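Local coordinates for protein N-acetylglucosaminidase (Paenibacillus barengoltzii, PDB 6INX) that probably hydrolyses glycosidic bonds in glycans that contain N-acetylglucosamine, at residues 151-156 with 177-182; 190-195 with 239-244; 225-230 with 314-319. One frame throughout, in Å; residues are numbered along the deposited sequence.

Contact 1. Residues 151-156 with 177-182; sequences HYWLTI and LDFVQL
Asp178 OD2 is gripped by two groups: Leu154 N donates to it at 2.9 Å, nearly along the C-O bond, and Arg138 adds a salt bridge. The other oxygen, Asp178 OD1, offers its syn lone pair to His151 NE2 at 2.7 Å, ring and carboxylate meeting tip to tip with their planes 75° apart; His151 CG stands anti to its backbone N (chi1 -176°). Three partners thus fix the rotation of the carboxylate, and the nearby arginine would probably favour its charged form. Asp178 N in turn donates to Leu154 O at 2.8 Å, so one aspartate binds both backbone polar groups of Leu154. Asp178 OD1 also lies over one face of the Trp153 indole, toward its rim, and the two side chains cross at about a right angle, with Trp153 CE3 3.5 Å from Asp178 CB.

Further along, Gln181 N meets Ile156 O at 2.9 Å. Thr155 CG2 sits over the centre of the Phe179 ring, a CH-pi contact of 3.7 Å to the centroid. Leu177 CD1 packs 3.6 Å from Ile156 CG1.

Strands 153-159 and 179-183 are parallel neighbours in the TIM barrel: strand 105-109 pairs with 153-159 on its other edge, and Ile156 touches Leu134 of helix 126-148.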
loop_
_atom_site.group_PDB
_atom_site.type_symbol
_atom_site.label_atom_id
_atom_site.label_comp_id
_atom_site.label_asym_id
_atom_site.label_seq_id
_atom_site.Cartn_x
_atom_site.Cartn_y
_atom_site.Cartn_z
ATOM N N HIS A 151 -7.398 -7.090 39.072
ATOM C CA HIS A 151 -6.761 -6.570 37.870
ATOM C C HIS A 151 -7.819 -5.918 36.995
ATOM O O HIS A 151 -8.928 -6.437 36.853
ATOM C CB HIS A 151 -6.131 -7.722 37.085
ATOM C CG HIS A 151 -5.365 -7.292 35.868
ATOM N ND1 HIS A 151 -4.259 -6.470 35.933
ATOM C CD2 HIS A 151 -5.528 -7.603 34.559
ATOM C CE1 HIS A 151 -3.783 -6.281 34.712
ATOM N NE2 HIS A 151 -4.532 -6.961 33.864
ATOM N N TYR A 152 -7.475 -4.772 36.417
ATOM C CA TYR A 152 -8.269 -4.173 35.354
ATOM C C TYR A 152 -7.431 -4.202 34.083
ATOM O O TYR A 152 -6.205 -4.075 34.145
ATOM C CB TYR A 152 -8.667 -2.739 35.701
ATOM C CG TYR A 152 -9.797 -2.673 36.707
ATOM C CD1 TYR A 152 -11.073 -3.100 36.376
ATOM C CD2 TYR A 152 -9.585 -2.169 37.984
ATOM C CE1 TYR A 152 -12.108 -3.051 37.297
ATOM C CE2 TYR A 152 -10.610 -2.116 38.914
ATOM C CZ TYR A 152 -11.870 -2.552 38.560
ATOM O OH TYR A 152 -12.890 -2.495 39.481
ATOM N N TRP A 153 -8.090 -4.417 32.947
ATOM C CA TRP A 153 -7.439 -4.666 31.668
ATOM C C TRP A 153 -7.349 -3.397 30.826
ATOM O O TRP A 153 -8.233 -2.538 30.866
ATOM C CB TRP A 153 -8.217 -5.715 30.868
ATOM C CG TRP A 153 -8.235 -7.082 31.488
ATOM C CD1 TRP A 153 -8.780 -7.431 32.693
ATOM C CD2 TRP A 153 -7.706 -8.284 30.925
ATOM N NE1 TRP A 153 -8.615 -8.775 32.915
ATOM C CE2 TRP A 153 -7.954 -9.321 31.846
ATOM C CE3 TRP A 153 -7.045 -8.584 29.732
ATOM C CZ2 TRP A 153 -7.561 -10.636 31.613
ATOM C CZ3 TRP A 153 -6.649 -9.888 29.504
ATOM C CH2 TRP A 153 -6.914 -10.899 30.437
ATOM N N LEU A 154 -6.289 -3.316 30.021
ATOM C CA LEU A 154 -6.162 -2.278 29.003
ATOM C C LEU A 154 -5.601 -2.938 27.756
ATOM O O LEU A 154 -4.543 -3.567 27.812
ATOM C CB LEU A 154 -5.237 -1.144 29.466
ATOM C CG LEU A 154 -5.132 0.046 28.506
ATOM C CD1 LEU A 154 -6.482 0.742 28.361
ATOM C CD2 LEU A 154 -4.058 1.009 28.998
ATOM N N THR A 155 -6.325 -2.824 26.647
ATOM C CA THR A 155 -5.884 -3.357 25.366
ATOM C C THR A 155 -6.080 -2.270 24.323
ATOM O O THR A 155 -6.648 -1.212 24.605
ATOM C CB THR A 155 -6.676 -4.613 24.968
ATOM O OG1 THR A 155 -8.047 -4.263 24.763
ATOM C CG2 THR A 155 -6.607 -5.688 26.056
ATOM N N ILE A 156 -5.587 -2.529 23.107
ATOM C CA ILE A 156 -5.863 -1.670 21.965
ATOM C C ILE A 156 -6.239 -2.545 20.784
ATOM O O ILE A 156 -5.915 -3.731 20.726
ATOM C CB ILE A 156 -4.687 -0.747 21.562
ATOM C CG1 ILE A 156 -3.499 -1.576 21.043
ATOM C CG2 ILE A 156 -4.317 0.199 22.707
ATOM C CD1 ILE A 156 -2.367 -0.732 20.461
ATOM N N LEU A 177 -0.138 -2.756 28.023
ATOM C CA LEU A 177 -1.312 -3.454 27.518
ATOM C C LEU A 177 -1.284 -4.933 27.879
ATOM O O LEU A 177 -0.223 -5.569 27.870
ATOM C CB LEU A 177 -1.367 -3.349 26.001
ATOM C CG LEU A 177 -1.338 -1.923 25.465
ATOM C CD1 LEU A 177 -1.397 -1.980 23.953
ATOM C CD2 LEU A 177 -2.486 -1.104 26.059
ATOM N N ASP A 178 -2.463 -5.479 28.175
ATOM C CA ASP A 178 -2.574 -6.924 28.357
ATOM C C ASP A 178 -2.348 -7.654 27.045
ATOM O O ASP A 178 -1.712 -8.714 27.018
ATOM C CB ASP A 178 -3.945 -7.281 28.927
ATOM C CG ASP A 178 -4.140 -6.761 30.330
ATOM O OD1 ASP A 178 -3.826 -7.498 31.287
ATOM O OD2 ASP A 178 -4.583 -5.615 30.485
ATOM N N PHE A 179 -2.890 -7.120 25.955
ATOM C CA PHE A 179 -2.569 -7.618 24.626
ATOM C C PHE A 179 -2.895 -6.543 23.600
ATOM O O PHE A 179 -3.521 -5.522 23.910
ATOM C CB PHE A 179 -3.243 -8.961 24.298
ATOM C CG PHE A 179 -4.734 -8.995 24.512
ATOM C CD1 PHE A 179 -5.265 -9.611 25.635
ATOM C CD2 PHE A 179 -5.609 -8.469 23.574
ATOM C CE1 PHE A 179 -6.635 -9.679 25.827
ATOM C CE2 PHE A 179 -6.985 -8.533 23.764
ATOM C CZ PHE A 179 -7.495 -9.138 24.891
ATOM N N VAL A 180 -2.405 -6.778 22.379
ATOM C CA VAL A 180 -2.611 -5.918 21.221
ATOM C C VAL A 180 -3.440 -6.707 20.220
ATOM O O VAL A 180 -3.014 -7.773 19.762
ATOM C CB VAL A 180 -1.268 -5.521 20.587
ATOM C CG1 VAL A 180 -1.488 -4.662 19.328
ATOM C CG2 VAL A 180 -0.381 -4.819 21.599
ATOM N N GLN A 181 -4.610 -6.187 19.855
ATOM C CA GLN A 181 -5.448 -6.834 18.849
ATOM C C GLN A 181 -5.117 -6.239 17.489
ATOM O O GLN A 181 -5.368 -5.055 17.249
ATOM C CB GLN A 181 -6.916 -6.623 19.178
ATOM C CG GLN A 181 -7.295 -7.149 20.537
ATOM C CD GLN A 181 -8.687 -6.750 20.910
ATOM O OE1 GLN A 181 -8.954 -5.573 21.166
ATOM N NE2 GLN A 181 -9.596 -7.716 20.929
ATOM N N LEU A 182 -4.562 -7.049 16.598
ATOM C CA LEU A 182 -4.260 -6.588 15.252
ATOM C C LEU A 182 -5.513 -6.720 14.403
ATOM O O LEU A 182 -6.049 -7.823 14.225
ATOM C CB LEU A 182 -3.109 -7.380 14.632
ATOM C CG LEU A 182 -1.808 -7.441 15.417
ATOM C CD1 LEU A 182 -0.768 -8.206 14.599
ATOM C CD2 LEU A 182 -1.352 -6.034 15.753
#

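Contact 2. Residues 190-195 with 239-244; sequences GFQTLT and RMWKDV
Trp241 NE1 donates to Gln192 O over 3.0 Å, with the oxygen close to the indole plane but the nitrogen standing 35° above the carbonyl plane. Trp241 CG lies anti to its carbonyl carbon and beside the backbone N (chi1 -72°), and from there the indole reaches the 190-195 chain with NE1 at Gln192 O. Over one face of the indole rides Thr195, its CA 3.9 Å from the centroid of the six-membered ring in a CH-pi contact. The methyl of the same threonine reaches past the ring's base: Thr195 CG2 is 3.6 Å from Trp241 CB and 3.8 Å from Val244 CG1. With this methyl anti to the carbonyl carbon, Thr195 OG1 turns to other partners, Gly250 O and Gln253 N.

The chain that crosses the indole face is held internally. Gln192 NE2 bonds Leu194 O at 2.9 Å and almost straight (175°), tying the two ends of this short bend together. An alanine in place of Trp241 would probably leave Gln192 O without its indole N-H and open a gap against Thr195 CA.

Arg239 bends at chi2 and takes its guanidinium elsewhere, to Asp186 and Gly259 O, with Tyr261 in a cation-pi contact; it passes Gly190 without bonding to it. Thr193 packs against Thr193 of the second subunit. Strand 237-241 belongs to a separate five-stranded antiparallel sheet, consistent with the small alpha+beta insertion domain found beside the barrel in many family 18 chitinases.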
loop_
_atom_site.group_PDB
_atom_site.type_symbol
_atom_site.label_atom_id
_atom_site.label_comp_id
_atom_site.label_asym_id
_atom_site.label_seq_id
_atom_site.Cartn_x
_atom_site.Cartn_y
_atom_site.Cartn_z
ATOM N N GLY A 190 -11.687 0.299 1.480
ATOM C CA GLY A 190 -12.230 1.543 0.956
ATOM C C GLY A 190 -11.215 2.502 0.360
ATOM O O GLY A 190 -11.623 3.517 -0.218
ATOM N N PHE A 191 -9.922 2.219 0.478
ATOM C CA PHE A 191 -8.907 3.100 -0.089
ATOM C C PHE A 191 -8.270 2.565 -1.366
ATOM O O PHE A 191 -7.414 3.245 -1.941
ATOM C CB PHE A 191 -7.813 3.397 0.942
ATOM C CG PHE A 191 -8.315 4.147 2.144
ATOM C CD1 PHE A 191 -8.744 5.451 2.016
ATOM C CD2 PHE A 191 -8.390 3.537 3.386
ATOM C CE1 PHE A 191 -9.220 6.156 3.117
ATOM C CE2 PHE A 191 -8.868 4.239 4.485
ATOM C CZ PHE A 191 -9.281 5.547 4.342
ATOM N N GLN A 192 -8.667 1.386 -1.847
ATOM C CA GLN A 192 -8.052 0.847 -3.052
ATOM C C GLN A 192 -9.102 0.339 -4.030
ATOM O O GLN A 192 -10.134 -0.214 -3.639
ATOM C CB GLN A 192 -6.998 -0.238 -2.731
ATOM C CG GLN A 192 -7.564 -1.505 -2.126
ATOM C CD GLN A 192 -6.469 -2.494 -1.797
ATOM O OE1 GLN A 192 -5.703 -2.294 -0.849
ATOM N NE2 GLN A 192 -6.365 -3.558 -2.604
ATOM N N THR A 193 -8.799 0.514 -5.319
ATOM C CA THR A 193 -9.657 0.033 -6.389
ATOM C C THR A 193 -9.192 -1.304 -6.946
ATOM O O THR A 193 -9.859 -1.858 -7.825
ATOM C CB THR A 193 -9.720 1.053 -7.527
ATOM O OG1 THR A 193 -8.391 1.324 -7.977
ATOM C CG2 THR A 193 -10.365 2.352 -7.073
ATOM N N LEU A 194 -8.083 -1.845 -6.447
ATOM C CA LEU A 194 -7.637 -3.176 -6.842
ATOM C C LEU A 194 -8.279 -4.209 -5.926
ATOM O O LEU A 194 -8.251 -4.056 -4.702
ATOM C CB LEU A 194 -6.118 -3.276 -6.701
ATOM C CG LEU A 194 -5.561 -4.541 -7.348
ATOM C CD1 LEU A 194 -5.634 -4.437 -8.862
ATOM C CD2 LEU A 194 -4.118 -4.764 -6.902
ATOM N N THR A 195 -8.851 -5.260 -6.512
ATOM C CA THR A 195 -9.439 -6.297 -5.683
ATOM C C THR A 195 -8.353 -7.111 -4.987
ATOM O O THR A 195 -7.195 -7.189 -5.426
ATOM C CB THR A 195 -10.318 -7.243 -6.503
ATOM O OG1 THR A 195 -9.512 -7.987 -7.431
ATOM C CG2 THR A 195 -11.382 -6.481 -7.277
ATOM N N ARG A 239 -15.644 -7.683 2.147
ATOM C CA ARG A 239 -15.380 -6.480 1.371
ATOM C C ARG A 239 -15.654 -6.811 -0.089
ATOM O O ARG A 239 -15.462 -7.950 -0.520
ATOM C CB ARG A 239 -13.917 -6.034 1.534
ATOM C CG ARG A 239 -13.626 -5.282 2.844
ATOM C CD ARG A 239 -14.097 -3.844 2.763
ATOM N NE ARG A 239 -14.044 -3.186 4.064
ATOM C CZ ARG A 239 -14.279 -1.894 4.252
ATOM N NH1 ARG A 239 -14.564 -1.100 3.224
ATOM N NH2 ARG A 239 -14.225 -1.394 5.477
ATOM N N MET A 240 -16.139 -5.826 -0.846
ATOM C CA MET A 240 -16.692 -6.109 -2.164
ATOM C C MET A 240 -16.331 -5.013 -3.151
ATOM O O MET A 240 -16.407 -3.827 -2.827
ATOM C CB MET A 240 -18.219 -6.219 -2.065
ATOM C CG MET A 240 -18.926 -6.440 -3.391
ATOM S SD MET A 240 -20.707 -6.704 -3.165
ATOM C CE MET A 240 -21.209 -5.086 -2.605
ATOM N N TRP A 241 -15.922 -5.419 -4.353
ATOM C CA TRP A 241 -15.652 -4.493 -5.441
ATOM C C TRP A 241 -16.610 -4.774 -6.594
ATOM O O TRP A 241 -16.931 -5.935 -6.883
ATOM C CB TRP A 241 -14.217 -4.653 -5.960
ATOM C CG TRP A 241 -13.124 -4.140 -5.060
ATOM C CD1 TRP A 241 -12.434 -2.971 -5.206
ATOM C CD2 TRP A 241 -12.577 -4.794 -3.910
ATOM N NE1 TRP A 241 -11.482 -2.853 -4.213
ATOM C CE2 TRP A 241 -11.546 -3.962 -3.408
ATOM C CE3 TRP A 241 -12.858 -5.999 -3.252
ATOM C CZ2 TRP A 241 -10.806 -4.293 -2.272
ATOM C CZ3 TRP A 241 -12.111 -6.336 -2.137
ATOM C CH2 TRP A 241 -11.099 -5.482 -1.652
ATOM N N LYS A 242 -17.027 -3.712 -7.279
ATOM C CA LYS A 242 -18.024 -3.808 -8.332
ATOM C C LYS A 242 -17.422 -3.541 -9.706
ATOM O O LYS A 242 -16.433 -2.815 -9.844
ATOM C CB LYS A 242 -19.152 -2.811 -8.083
ATOM C CG LYS A 242 -19.856 -3.016 -6.740
ATOM C CD LYS A 242 -20.905 -1.939 -6.508
ATOM C CE LYS A 242 -21.622 -2.169 -5.182
ATOM N NZ LYS A 242 -22.639 -1.114 -4.892
ATOM N N ASP A 243 -18.042 -4.146 -10.723
ATOM C CA ASP A 243 -17.725 -3.862 -12.122
ATOM C C ASP A 243 -16.259 -4.148 -12.441
ATOM O O ASP A 243 -15.549 -3.328 -13.030
ATOM C CB ASP A 243 -18.144 -2.442 -12.493
ATOM C CG ASP A 243 -19.624 -2.214 -12.264
ATOM O OD1 ASP A 243 -20.426 -3.042 -12.750
ATOM O OD2 ASP A 243 -19.971 -1.235 -11.580
ATOM N N VAL A 244 -15.814 -5.337 -12.056
ATOM C CA VAL A 244 -14.419 -5.709 -12.279
ATOM C C VAL A 244 -14.314 -6.622 -13.494
ATOM O O VAL A 244 -15.227 -7.420 -13.758
ATOM C CB VAL A 244 -13.765 -6.315 -11.027
ATOM C CG1 VAL A 244 -14.137 -5.525 -9.783
ATOM C CG2 VAL A 244 -14.154 -7.727 -10.862
#

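Contact 3. Residues 225-230 with 314-319; sequences VPKEKI and KAQELA
Ala319 N donates to Ile230 O at 2.8 Å, and around this one hydrogen bond the two chains come closest. The methyl of Ala319 fits into a tight corner between carbonyls: its CB lies 3.3 Å from Glu228 O and equally near Ile230 O. Beside it Leu318 CA directs its hydrogen at Lys227 O, 3.5 Å away. That carbonyl also accepts the backbone N-H of Ile230, closing the 3-10 turn. Leu318 CG lies anti to the carbonyl carbon (chi1 -53°). The leucine side chain is buried, and Ile232 of strand 230-235 and Val217 of helix 213-222 also touch it.

Helix 303-316 ends in a Schellman motif, with Glu317 at positive phi (63°), and the chain goes on into strand 320-324, parallel neighbour of strand 230-235 in the TIM barrel.

Toward solvent the fit relaxes. Lys227 lays its aliphatic chain across the helix end, bent at chi3 and chi4, and crosses Leu318 obliquely, with CE 4.0 Å from Leu318 CD2. Lys227 CD is still close to Gln316 O, at 3.2 Å, but the approach to the Gln316 side chain is loose, with Lys227 CE 4.4 Å from Gln316 NE2. Both Glu228 and Glu317 are exposed, and neither carboxylate bonds across the contact.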
loop_
_atom_site.group_PDB
_atom_site.type_symbol
_atom_site.label_atom_id
_atom_site.label_comp_id
_atom_site.label_asym_id
_atom_site.label_seq_id
_atom_site.Cartn_x
_atom_site.Cartn_y
_atom_site.Cartn_z
ATOM N N VAL A 225 6.571 -5.958 19.824
ATOM C CA VAL A 225 5.424 -6.513 20.540
ATOM C C VAL A 225 5.698 -7.992 20.786
ATOM O O VAL A 225 5.936 -8.730 19.818
ATOM C CB VAL A 225 4.115 -6.326 19.769
ATOM C CG1 VAL A 225 2.962 -6.906 20.579
ATOM C CG2 VAL A 225 3.885 -4.852 19.449
ATOM N N PRO A 226 5.672 -8.458 22.027
ATOM C CA PRO A 226 5.881 -9.888 22.282
ATOM C C PRO A 226 4.789 -10.721 21.630
ATOM O O PRO A 226 3.619 -10.336 21.612
ATOM C CB PRO A 226 5.811 -9.990 23.810
ATOM C CG PRO A 226 6.064 -8.599 24.317
ATOM C CD PRO A 226 5.511 -7.678 23.266
ATOM N N LYS A 227 5.178 -11.885 21.098
ATOM C CA LYS A 227 4.202 -12.754 20.445
ATOM C C LYS A 227 3.053 -13.107 21.379
ATOM O O LYS A 227 1.895 -13.193 20.950
ATOM C CB LYS A 227 4.889 -14.033 19.976
ATOM C CG LYS A 227 5.759 -13.826 18.776
ATOM C CD LYS A 227 5.950 -15.135 18.061
ATOM C CE LYS A 227 5.883 -14.922 16.583
ATOM N NZ LYS A 227 6.854 -13.887 16.132
ATOM N N GLU A 228 3.351 -13.337 22.659
ATOM C CA GLU A 228 2.316 -13.733 23.606
ATOM C C GLU A 228 1.289 -12.637 23.852
ATOM O O GLU A 228 0.283 -12.894 24.526
ATOM C CB GLU A 228 2.944 -14.189 24.929
ATOM C CG GLU A 228 3.627 -13.084 25.709
ATOM C CD GLU A 228 5.121 -13.010 25.434
ATOM O OE1 GLU A 228 5.857 -12.534 26.326
ATOM O OE2 GLU A 228 5.562 -13.424 24.334
ATOM N N LYS A 229 1.510 -11.433 23.321
ATOM C CA LYS A 229 0.535 -10.354 23.414
ATOM C C LYS A 229 -0.212 -10.085 22.115
ATOM O O LYS A 229 -1.020 -9.153 22.074
ATOM C CB LYS A 229 1.198 -9.052 23.894
ATOM C CG LYS A 229 1.556 -9.038 25.368
ATOM C CD LYS A 229 1.948 -7.642 25.821
ATOM C CE LYS A 229 2.150 -7.605 27.326
ATOM N NZ LYS A 229 2.528 -6.249 27.805
ATOM N N ILE A 230 0.029 -10.846 21.052
ATOM C CA ILE A 230 -0.571 -10.555 19.755
ATOM C C ILE A 230 -1.826 -11.390 19.569
ATOM O O ILE A 230 -1.766 -12.623 19.567
ATOM C CB ILE A 230 0.424 -10.782 18.611
ATOM C CG1 ILE A 230 1.560 -9.764 18.726
ATOM C CG2 ILE A 230 -0.288 -10.660 17.273
ATOM C CD1 ILE A 230 2.617 -9.873 17.649
ATOM N N LYS A 314 -1.501 -21.188 16.906
ATOM C CA LYS A 314 -0.875 -22.232 17.714
ATOM C C LYS A 314 0.581 -22.440 17.316
ATOM O O LYS A 314 1.465 -22.508 18.177
ATOM C CB LYS A 314 -1.662 -23.537 17.583
ATOM C CG LYS A 314 -3.062 -23.484 18.169
ATOM C CD LYS A 314 -3.812 -24.767 17.853
ATOM C CE LYS A 314 -5.006 -24.942 18.755
ATOM N NZ LYS A 314 -5.818 -26.120 18.341
ATOM N N ALA A 315 0.854 -22.523 16.012
ATOM C CA ALA A 315 2.209 -22.803 15.557
ATOM C C ALA A 315 3.154 -21.658 15.890
ATOM O O ALA A 315 4.315 -21.886 16.252
ATOM C CB ALA A 315 2.211 -23.080 14.054
ATOM N N GLN A 316 2.676 -20.420 15.778
ATOM C CA GLN A 316 3.488 -19.237 16.009
ATOM C C GLN A 316 3.449 -18.770 17.453
ATOM O O GLN A 316 4.157 -17.818 17.798
ATOM C CB GLN A 316 3.054 -18.095 15.078
ATOM C CG GLN A 316 3.144 -18.445 13.589
ATOM C CD GLN A 316 4.534 -18.904 13.179
ATOM O OE1 GLN A 316 4.687 -19.868 12.424
ATOM N NE2 GLN A 316 5.552 -18.219 13.677
ATOM N N GLU A 317 2.635 -19.417 18.290
ATOM C CA GLU A 317 2.569 -19.131 19.722
ATOM C C GLU A 317 2.089 -17.707 19.992
ATOM O O GLU A 317 2.636 -16.986 20.832
ATOM C CB GLU A 317 3.885 -19.463 20.431
ATOM C CG GLU A 317 4.316 -20.906 20.168
ATOM C CD GLU A 317 5.427 -21.386 21.081
ATOM O OE1 GLU A 317 6.045 -20.553 21.779
ATOM O OE2 GLU A 317 5.680 -22.610 21.099
ATOM N N LEU A 318 1.042 -17.311 19.275
ATOM C CA LEU A 318 0.407 -16.023 19.495
ATOM C C LEU A 318 -0.623 -16.143 20.619
ATOM O O LEU A 318 -0.872 -17.226 21.160
ATOM C CB LEU A 318 -0.221 -15.521 18.200
ATOM C CG LEU A 318 0.715 -15.494 16.993
ATOM C CD1 LEU A 318 0.000 -14.918 15.781
ATOM C CD2 LEU A 318 1.976 -14.704 17.312
ATOM N N ALA A 319 -1.248 -15.017 20.972
ATOM C CA ALA A 319 -2.173 -15.003 22.104
ATOM C C ALA A 319 -3.539 -15.588 21.759
ATOM O O ALA A 319 -4.177 -16.211 22.615
ATOM C CB ALA A 319 -2.340 -13.582 22.645
#

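Contacts 1 and 3 share the barrel sheet. Their centres lie about 14 Å apart and they meet directly, Val180 N coming 2.8 Å from Lys229 O in a probable hydrogen bond. Parallel pairing runs from strand 153-159 through 179-183 to 230-235 and on to 320-324. Contact 2 is remote, its centre about 32 Å from that of contact 1 and about 31 Å from that of contact 3; it joins the 190-195 loop to strand 237-241 of the antiparallel sheet. Along the chain contact 1 closes first. The segments of contacts 2 and 3 then alternate: 190-195, 225-230, 239-244, 314-319. The chain therefore leaves the barrel, returns, leaves again to build the second sheet and re-enters to complete the barrel.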